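Local coordinates for glycosyl hydrolases family 2, sugar binding domain protein (Bacteroides uniformis str. 3978 T3 ii, PDB 6D1P) that is a family 2 glycoside hydrolase from a human gut bacterium, a beta-glucuronidase that probably cleaves O-glycosidic bonds of glucuronides, at residues A[283-288]-A[298-303]. Residues are numbered along the deposited sequence; the frame is centred on the assembly and turned at random.
Sequences LYTCVA and RTTQHF
The antiparallel beta hairpin of strands 284-292 and 295-303, within the immunoglobulin-like domain of this family 2 hydrolase, illustrates how one pair of strands can carry two unlike surfaces. Three hydrogen-bonded pairs, Y284 with F303, C286 with Q301 and A288 with T299, join the backbones through six bonds. The bond from C286 N to Q301 O, at 2.7 Å, is the shortest and lies nearly along the C=O axis; at the F303 end both donors instead sit above the carbonyl planes. F303 dominates the buried face. Its CG stands between backbone N and carbonyl carbon (chi1 58°), which swings the ring across onto the partner strand. There Y284 CB makes a CH-pi contact over the ring face, 3.4 Å from F303 CZ, while C286 CB meets the ring edge, 3.7 Å from F303 CE1. The Y284 ring turns off the hairpin, and although its plane is only 25° from that of F303 the offset leaves almost no stacking. An alanine at F303 would probably leave Y284 CB and C286 CB without this cover and loosen the packing at this end of the hairpin. On the same face Q301, bent at chi2, reaches back along its own strand to bond T299 OG1 through NE2. The opposite face, with T285, V287, T300 and H302, mixes hydroxyl, methyl and imidazole groups: T285 OG1 lies over the H302 ring, 3.5 Å from H302 CD2, and the T285 and T300 side chains cross obliquely, with CG2 of T285 3.6 Å from CG2 of T300. T300 OG1 is hydrogen-bonded to D26. Strand 284-292 pairs on its other side with strand 240-246, leaving 295-303 outermost in the four-stranded sheet, while C286, A288, T299 and F303 pack against I209, I207, F204 and I222 of strands 203-213 and 219-229.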
loop_
_atom_site.group_PDB
_atom_site.type_symbol
_atom_site.label_atom_id
_atom_site.label_comp_id
_atom_site.label_asym_id
_atom_site.label_seq_id
_atom_site.Cartn_x
_atom_site.Cartn_y
_atom_site.Cartn_z
ATOM N N LEU A 283 -8.012 35.658 -30.333
ATOM C CA LEU A 283 -8.265 35.945 -28.934
ATOM C C LEU A 283 -8.003 37.414 -28.660
ATOM O O LEU A 283 -6.961 37.945 -29.059
ATOM C CB LEU A 283 -7.382 35.089 -28.030
ATOM C CG LEU A 283 -7.690 33.600 -27.920
ATOM C CD1 LEU A 283 -6.566 32.868 -27.157
ATOM C CD2 LEU A 283 -9.015 33.428 -27.220
ATOM N N TYR A 284 -8.956 38.065 -27.997
ATOM C CA TYR A 284 -8.774 39.395 -27.448
ATOM C C TYR A 284 -8.221 39.290 -26.037
ATOM O O TYR A 284 -8.255 38.230 -25.406
ATOM C CB TYR A 284 -10.095 40.165 -27.429
ATOM C CG TYR A 284 -10.558 40.686 -28.771
ATOM C CD1 TYR A 284 -10.985 39.815 -29.764
ATOM C CD2 TYR A 284 -10.583 42.052 -29.038
ATOM C CE1 TYR A 284 -11.417 40.277 -30.979
ATOM C CE2 TYR A 284 -11.020 42.536 -30.267
ATOM C CZ TYR A 284 -11.433 41.642 -31.233
ATOM O OH TYR A 284 -11.867 42.092 -32.465
ATOM N N THR A 285 -7.727 40.417 -25.531
ATOM C CA THR A 285 -7.163 40.476 -24.194
ATOM C C THR A 285 -7.789 41.623 -23.421
ATOM O O THR A 285 -8.063 42.683 -23.983
ATOM C CB THR A 285 -5.637 40.634 -24.236
ATOM O OG1 THR A 285 -5.040 39.343 -24.406
ATOM C CG2 THR A 285 -5.106 41.247 -22.945
ATOM N N CYS A 286 -8.043 41.388 -22.137
ATOM C CA CYS A 286 -8.484 42.418 -21.215
ATOM C C CYS A 286 -7.492 42.489 -20.065
ATOM O O CYS A 286 -7.200 41.470 -19.429
ATOM C CB CYS A 286 -9.892 42.122 -20.704
ATOM S SG CYS A 286 -10.447 43.198 -19.372
ATOM N N VAL A 287 -6.959 43.680 -19.810
ATOM C CA VAL A 287 -5.983 43.889 -18.744
ATOM C C VAL A 287 -6.605 44.823 -17.719
ATOM O O VAL A 287 -6.966 45.964 -18.041
ATOM C CB VAL A 287 -4.659 44.467 -19.271
ATOM C CG1 VAL A 287 -3.670 44.611 -18.137
ATOM C CG2 VAL A 287 -4.077 43.599 -20.375
ATOM N N ALA A 288 -6.743 44.333 -16.495
ATOM C CA ALA A 288 -7.142 45.149 -15.365
ATOM C C ALA A 288 -5.909 45.478 -14.542
ATOM O O ALA A 288 -4.961 44.693 -14.460
ATOM C CB ALA A 288 -8.178 44.439 -14.488
ATOM N N ARG A 298 -1.745 43.622 -11.565
ATOM C CA ARG A 298 -2.259 43.449 -12.911
ATOM C C ARG A 298 -2.828 42.050 -13.062
ATOM O O ARG A 298 -2.315 41.086 -12.480
ATOM C CB ARG A 298 -1.171 43.657 -13.966
ATOM C CG ARG A 298 -1.676 43.551 -15.399
ATOM C CD ARG A 298 -0.544 43.629 -16.409
ATOM N NE ARG A 298 0.647 44.223 -15.814
ATOM C CZ ARG A 298 0.875 45.531 -15.739
ATOM N NH1 ARG A 298 -0.019 46.391 -16.224
ATOM N NH2 ARG A 298 1.990 45.971 -15.168
ATOM N N THR A 299 -3.891 41.946 -13.849
ATOM C CA THR A 299 -4.378 40.652 -14.291
ATOM C C THR A 299 -4.769 40.756 -15.752
ATOM O O THR A 299 -5.444 41.707 -16.161
ATOM C CB THR A 299 -5.561 40.160 -13.446
ATOM O OG1 THR A 299 -6.033 38.915 -13.971
ATOM C CG2 THR A 299 -6.694 41.174 -13.459
ATOM N N THR A 300 -4.332 39.780 -16.532
ATOM C CA THR A 300 -4.585 39.725 -17.961
ATOM C C THR A 300 -5.526 38.566 -18.254
ATOM O O THR A 300 -5.326 37.456 -17.748
ATOM C CB THR A 300 -3.275 39.557 -18.721
ATOM O OG1 THR A 300 -2.376 40.601 -18.334
ATOM C CG2 THR A 300 -3.512 39.599 -20.204
ATOM N N GLN A 301 -6.541 38.824 -19.068
ATOM C CA GLN A 301 -7.567 37.838 -19.378
ATOM C C GLN A 301 -7.770 37.766 -20.882
ATOM O O GLN A 301 -7.894 38.803 -21.540
ATOM C CB GLN A 301 -8.888 38.208 -18.703
ATOM C CG GLN A 301 -8.790 38.370 -17.219
ATOM C CD GLN A 301 -8.881 37.045 -16.517
ATOM O OE1 GLN A 301 -9.634 36.160 -16.942
ATOM N NE2 GLN A 301 -8.104 36.887 -15.442
ATOM N N HIS A 302 -7.828 36.553 -21.422
ATOM C CA HIS A 302 -8.227 36.383 -22.807
ATOM C C HIS A 302 -9.724 36.122 -22.907
ATOM O O HIS A 302 -10.373 35.684 -21.956
ATOM C CB HIS A 302 -7.464 35.240 -23.466
ATOM C CG HIS A 302 -5.983 35.432 -23.463
ATOM N ND1 HIS A 302 -5.209 35.252 -22.333
ATOM C CD2 HIS A 302 -5.132 35.797 -24.451
ATOM C CE1 HIS A 302 -3.944 35.492 -22.629
ATOM N NE2 HIS A 302 -3.870 35.825 -23.907
ATOM N N PHE A 303 -10.270 36.414 -24.082
ATOM C CA PHE A 303 -11.653 36.086 -24.397
ATOM C C PHE A 303 -11.798 36.102 -25.914
ATOM O O PHE A 303 -10.831 36.334 -26.645
ATOM C CB PHE A 303 -12.624 37.052 -23.714
ATOM C CG PHE A 303 -12.406 38.489 -24.080
ATOM C CD1 PHE A 303 -11.483 39.257 -23.390
ATOM C CD2 PHE A 303 -13.126 39.068 -25.113
ATOM C CE1 PHE A 303 -11.277 40.579 -23.714
ATOM C CE2 PHE A 303 -12.937 40.398 -25.446
ATOM C CZ PHE A 303 -12.007 41.157 -24.747
#